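Long-range contacts in lipase aflb (Neosartorya fumigata, PDB 6IDY), which probably hydrolyses ester bonds of lipid substrates on an alpha/beta-hydrolase fold and carries a bound calcium ion: residues A[69-73]-A[87-93]; A[44-48]-A[94-100]. One frame throughout, in Å; residues are numbered along the deposited sequence.

Contact 1 (A[69-73]-A[87-93]); sequences KIQSI and EILTVGL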
loop_
_atom_site.group_PDB
_atom_site.type_symbol
_atom_site.label_atom_id
_atom_site.label_comp_id
_atom_site.label_asym_id
_atom_site.label_seq_id
_atom_site.Cartn_x
_atom_site.Cartn_y
_atom_site.Cartn_z
ATOM N N LYS A 69 2.939 -20.845 9.787
ATOM C CA LYS A 69 3.979 -20.721 8.763
ATOM C C LYS A 69 4.642 -19.342 8.843
ATOM O O LYS A 69 5.863 -19.264 8.753
ATOM C CB LYS A 69 3.404 -20.938 7.361
ATOM C CG LYS A 69 3.009 -22.372 7.082
ATOM C CD LYS A 69 2.376 -22.497 5.713
ATOM C CE LYS A 69 1.894 -23.897 5.445
ATOM N NZ LYS A 69 3.032 -24.837 5.286
ATOM N N ILE A 70 3.842 -18.263 9.011
ATOM C CA ILE A 70 4.361 -16.889 9.141
ATOM C C ILE A 70 5.249 -16.783 10.401
ATOM O O ILE A 70 6.368 -16.277 10.314
ATOM C CB ILE A 70 3.232 -15.814 9.090
ATOM C CG1 ILE A 70 2.512 -15.834 7.712
ATOM C CG2 ILE A 70 3.787 -14.400 9.409
ATOM C CD1 ILE A 70 1.191 -15.030 7.631
ATOM N N GLN A 71 4.771 -17.330 11.543
ATOM C CA GLN A 71 5.500 -17.345 12.819
ATOM C C GLN A 71 6.808 -18.154 12.746
ATOM O O GLN A 71 7.769 -17.831 13.446
ATOM C CB GLN A 71 4.591 -17.800 13.970
ATOM C CG GLN A 71 3.528 -16.735 14.271
ATOM C CD GLN A 71 2.815 -16.921 15.578
ATOM O OE1 GLN A 71 3.195 -16.342 16.601
ATOM N NE2 GLN A 71 1.749 -17.712 15.566
ATOM N N SER A 72 6.859 -19.156 11.844
ATOM C CA SER A 72 8.046 -19.967 11.576
ATOM C C SER A 72 9.115 -19.095 10.886
ATOM O O SER A 72 10.306 -19.257 11.157
ATOM C CB SER A 72 7.684 -21.158 10.691
ATOM O OG SER A 72 8.839 -21.899 10.331
ATOM N N ILE A 73 8.680 -18.166 10.005
ATOM C CA ILE A 73 9.565 -17.229 9.297
ATOM C C ILE A 73 10.150 -16.234 10.319
ATOM O O ILE A 73 11.320 -15.866 10.218
ATOM C CB ILE A 73 8.823 -16.503 8.124
ATOM C CG1 ILE A 73 8.305 -17.511 7.068
ATOM C CG2 ILE A 73 9.701 -15.415 7.474
ATOM C CD1 ILE A 73 7.284 -16.932 6.045
ATOM N N GLU A 87 11.367 -16.929 2.170
ATOM C CA GLU A 87 10.772 -17.871 3.126
ATOM C C GLU A 87 9.288 -18.158 2.890
ATOM O O GLU A 87 8.832 -19.245 3.244
ATOM C CB GLU A 87 11.022 -17.430 4.575
ATOM C CG GLU A 87 12.477 -17.509 5.012
ATOM C CD GLU A 87 13.159 -18.850 4.814
ATOM O OE1 GLU A 87 12.583 -19.883 5.224
ATOM O OE2 GLU A 87 14.273 -18.865 4.242
ATOM N N ILE A 88 8.549 -17.198 2.281
ATOM C CA ILE A 88 7.136 -17.296 1.896
ATOM C C ILE A 88 6.915 -18.576 1.054
ATOM O O ILE A 88 5.962 -19.321 1.295
ATOM C CB ILE A 88 6.728 -15.973 1.165
ATOM C CG1 ILE A 88 6.338 -14.849 2.169
ATOM C CG2 ILE A 88 5.668 -16.145 0.076
ATOM C CD1 ILE A 88 5.072 -15.009 2.961
ATOM N N LEU A 89 7.832 -18.852 0.113
ATOM C CA LEU A 89 7.748 -20.062 -0.701
ATOM C C LEU A 89 8.366 -21.280 -0.027
ATOM O O LEU A 89 7.837 -22.379 -0.188
ATOM C CB LEU A 89 8.319 -19.851 -2.109
ATOM C CG LEU A 89 7.455 -19.049 -3.097
ATOM C CD1 LEU A 89 8.091 -19.029 -4.456
ATOM C CD2 LEU A 89 6.038 -19.632 -3.229
ATOM N N THR A 90 9.463 -21.093 0.743
ATOM C CA THR A 90 10.169 -22.172 1.463
ATOM C C THR A 90 9.224 -22.907 2.430
ATOM O O THR A 90 9.246 -24.137 2.494
ATOM C CB THR A 90 11.435 -21.625 2.159
ATOM O OG1 THR A 90 12.217 -20.906 1.205
ATOM C CG2 THR A 90 12.293 -22.727 2.792
ATOM N N VAL A 91 8.373 -22.149 3.144
ATOM C CA VAL A 91 7.391 -22.696 4.091
ATOM C C VAL A 91 6.118 -23.196 3.380
ATOM O O VAL A 91 5.237 -23.753 4.033
ATOM C CB VAL A 91 7.062 -21.726 5.265
ATOM C CG1 VAL A 91 8.320 -21.332 6.036
ATOM C CG2 VAL A 91 6.289 -20.495 4.792
ATOM N N GLY A 92 6.031 -22.967 2.070
ATOM C CA GLY A 92 4.902 -23.371 1.239
ATOM C C GLY A 92 3.602 -22.666 1.572
ATOM O O GLY A 92 2.538 -23.285 1.548
ATOM N N LEU A 93 3.678 -21.367 1.885
ATOM C CA LEU A 93 2.505 -20.566 2.240
ATOM C C LEU A 93 1.573 -20.298 1.046
ATOM O O LEU A 93 0.356 -20.220 1.230
ATOM C CB LEU A 93 2.945 -19.241 2.905
ATOM C CG LEU A 93 1.865 -18.395 3.598
ATOM C CD1 LEU A 93 1.344 -19.066 4.840
ATOM C CD2 LEU A 93 2.408 -17.057 3.998
#
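Ile73, at the end of helix 63-73, fills the apolar centre of this contact. Its CG1 lies 3.7 Å from CB of Glu87, while its CD1 reaches CG2 of Val91 at 3.9 Å and, more loosely, CD1 of Ile88 at 4.3 Å. One turn back, CG1 of Ile70 packs on CD2 of Leu93 at 3.9 Å; both side chains continue onto helix 405-412, Ile70 on Leu408 and Leu93 on Leu409, so the inner side of the helix pair is closed by a third helix. Farther out, the aliphatic part of Lys69 extends the greasy surface, with its CB 3.9 Å from CG2 of Val91 and its CD 3.7 Å from CD1 of Leu93. At the polar edge, Lys69 NZ donates a hydrogen bond to Val91 O (2.8 Å) and another to the carbonyl of Lys58. Val91 O is presented where helix 81-90 gives out: Gly92, with positive phi, forms a Schellman motif, in which Gly92 N bonds Leu89 O at 3.0 Å and Leu93 N bonds Ile88 O at 3.1 Å. The lysine thus serves both chemistries, its methylenes joining the hydrophobic seam and its ammonium binding a carbonyl at the turn that ends the neighbouring helix.

Contact 2 (A[44-48]-A[94-100]); sequences IVSKI and IPADILS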
loop_
_atom_site.group_PDB
_atom_site.type_symbol
_atom_site.label_atom_id
_atom_site.label_comp_id
_atom_site.label_asym_id
_atom_site.label_seq_id
_atom_site.Cartn_x
_atom_site.Cartn_y
_atom_site.Cartn_z
ATOM N N ILE A 44 7.833 -21.636 -8.240
ATOM C CA ILE A 44 6.525 -21.363 -8.843
ATOM C C ILE A 44 6.191 -22.440 -9.875
ATOM O O ILE A 44 5.172 -23.101 -9.705
ATOM C CB ILE A 44 6.353 -19.911 -9.386
ATOM C CG1 ILE A 44 6.440 -18.881 -8.240
ATOM C CG2 ILE A 44 5.015 -19.761 -10.143
ATOM C CD1 ILE A 44 6.685 -17.427 -8.676
ATOM N N VAL A 45 7.069 -22.654 -10.895
ATOM C CA VAL A 45 6.888 -23.664 -11.961
ATOM C C VAL A 45 6.712 -25.092 -11.394
ATOM O O VAL A 45 5.928 -25.860 -11.946
ATOM C CB VAL A 45 7.954 -23.624 -13.098
ATOM C CG1 VAL A 45 7.888 -22.317 -13.881
ATOM C CG2 VAL A 45 9.368 -23.880 -12.586
ATOM N N SER A 46 7.409 -25.416 -10.281
ATOM C CA SER A 46 7.329 -26.707 -9.590
ATOM C C SER A 46 5.970 -26.873 -8.901
ATOM O O SER A 46 5.363 -27.941 -9.011
ATOM C CB SER A 46 8.457 -26.837 -8.569
ATOM O OG SER A 46 8.396 -28.059 -7.850
ATOM N N LYS A 47 5.492 -25.818 -8.199
ATOM C CA LYS A 47 4.210 -25.836 -7.492
ATOM C C LYS A 47 3.003 -25.834 -8.444
ATOM O O LYS A 47 2.024 -26.524 -8.151
ATOM C CB LYS A 47 4.124 -24.712 -6.449
ATOM C CG LYS A 47 2.998 -24.913 -5.445
ATOM C CD LYS A 47 3.383 -24.525 -4.032
ATOM C CE LYS A 47 2.787 -25.461 -3.003
ATOM N NZ LYS A 47 1.304 -25.550 -3.100
ATOM N N ILE A 48 3.080 -25.099 -9.582
ATOM C CA ILE A 48 2.016 -25.011 -10.597
ATOM C C ILE A 48 1.616 -26.396 -11.117
ATOM O O ILE A 48 0.569 -26.908 -10.731
ATOM C CB ILE A 48 2.367 -24.015 -11.754
ATOM C CG1 ILE A 48 2.503 -22.542 -11.265
ATOM C CG2 ILE A 48 1.399 -24.116 -12.946
ATOM C CD1 ILE A 48 1.353 -21.935 -10.426
ATOM N N ILE A 94 2.135 -20.168 -0.168
ATOM C CA ILE A 94 1.333 -19.837 -1.340
ATOM C C ILE A 94 0.951 -21.085 -2.137
ATOM O O ILE A 94 1.828 -21.746 -2.701
ATOM C CB ILE A 94 1.959 -18.728 -2.235
ATOM C CG1 ILE A 94 2.718 -17.636 -1.419
ATOM C CG2 ILE A 94 0.903 -18.101 -3.168
ATOM C CD1 ILE A 94 1.916 -16.839 -0.260
ATOM N N PRO A 95 -0.360 -21.422 -2.194
ATOM C CA PRO A 95 -0.771 -22.583 -2.996
ATOM C C PRO A 95 -0.726 -22.269 -4.488
ATOM O O PRO A 95 -0.694 -21.096 -4.880
ATOM C CB PRO A 95 -2.186 -22.903 -2.497
ATOM C CG PRO A 95 -2.651 -21.698 -1.796
ATOM C CD PRO A 95 -1.523 -20.730 -1.604
ATOM N N ALA A 96 -0.709 -23.336 -5.309
ATOM C CA ALA A 96 -0.623 -23.303 -6.770
ATOM C C ALA A 96 -1.652 -22.403 -7.451
ATOM O O ALA A 96 -1.277 -21.661 -8.353
ATOM C CB ALA A 96 -0.694 -24.716 -7.331
ATOM N N ASP A 97 -2.930 -22.454 -7.026
ATOM C CA ASP A 97 -3.996 -21.642 -7.621
ATOM C C ASP A 97 -3.769 -20.140 -7.406
ATOM O O ASP A 97 -3.983 -19.346 -8.328
ATOM C CB ASP A 97 -5.383 -22.096 -7.127
ATOM C CG ASP A 97 -5.644 -21.925 -5.633
ATOM O OD1 ASP A 97 -4.736 -22.243 -4.827
ATOM O OD2 ASP A 97 -6.763 -21.492 -5.273
ATOM N N ILE A 98 -3.281 -19.758 -6.209
ATOM C CA ILE A 98 -2.976 -18.361 -5.892
ATOM C C ILE A 98 -1.723 -17.942 -6.674
ATOM O O ILE A 98 -1.753 -16.896 -7.323
ATOM C CB ILE A 98 -2.935 -18.087 -4.358
ATOM C CG1 ILE A 98 -4.354 -18.290 -3.755
ATOM C CG2 ILE A 98 -2.409 -16.663 -4.054
ATOM C CD1 ILE A 98 -4.460 -18.378 -2.237
ATOM N N LEU A 99 -0.673 -18.808 -6.695
ATOM C CA LEU A 99 0.563 -18.587 -7.455
ATOM C C LEU A 99 0.266 -18.373 -8.944
ATOM O O LEU A 99 0.837 -17.464 -9.550
ATOM C CB LEU A 99 1.548 -19.765 -7.298
ATOM C CG LEU A 99 2.451 -19.776 -6.061
ATOM C CD1 LEU A 99 3.274 -21.051 -6.002
ATOM C CD2 LEU A 99 3.378 -18.571 -6.031
ATOM N N SER A 100 -0.645 -19.191 -9.517
ATOM C CA SER A 100 -1.065 -19.104 -10.918
ATOM C C SER A 100 -1.712 -17.750 -11.208
ATOM O O SER A 100 -1.396 -17.141 -12.230
ATOM C CB SER A 100 -2.017 -20.244 -11.268
ATOM O OG SER A 100 -2.421 -20.192 -12.626
#
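Van der Waals packing joins the last turn of helix 31-47 to the first turns of helix 96-103, both in the all-helical part of the chain that precedes the first strand of the central sheet, 147-148; helix 405-412 lies against Pro95 and Ile98. Leu99 is the main apolar partner: its CD2 meets CG1 of Ile44 at 3.8 Å, its CD1 lies 3.8 Å from CB of Lys47, and its CB is 3.8 Å from CD1 of Ile48. Small size matters at Ala96, whose CA comes within 5.0 Å of the CA of Ile48 and whose CB sits 3.4 Å from Lys47 O. CD1 of Ile48 approaches Ala96 O at 3.4 Å and Ser100 N at 3.5 Å, although Ile48 is poorly ordered. The charged groups find their partners elsewhere. Lys47 lays its chain along the turn before helix 96-103, with CD 3.5 Å from Ile94 O and NZ 3.6 Å from CA of Pro95, the N-cap residue, and its NZ forms a salt bridge with Asp59. Asp97 pairs with Arg55. Between the segments, cohesion thus rests on apolar burial without any hydrogen bond, and the salt bridges tie both helices to the chain just after the unmodelled residues 49-54.

Both contacts are partly buried and lie on the same side of the chain's centre, about 22 and 23 Å from it, with their own centres 14 Å apart. They hold different helix pairs, 63-73 with 81-90 and 31-47 with 96-103, but residues 87-100 run unbroken from contact 1 into contact 2. Leu89, turned away from helix 63-73, packs its CD1 on CG1 of Ile44 (4.1 Å) and its CD2 on CD2 of Leu99 (4.0 Å), and Ile88 CG2 meets Ile94 CG1 at 3.6 Å, giving the two a common apolar interior. At the edges they differ: Lys69 hydrogen-bonds across the interface as well as to Lys58, whereas Lys47 finds its salt-bridge partner, Asp59, outside contact 2.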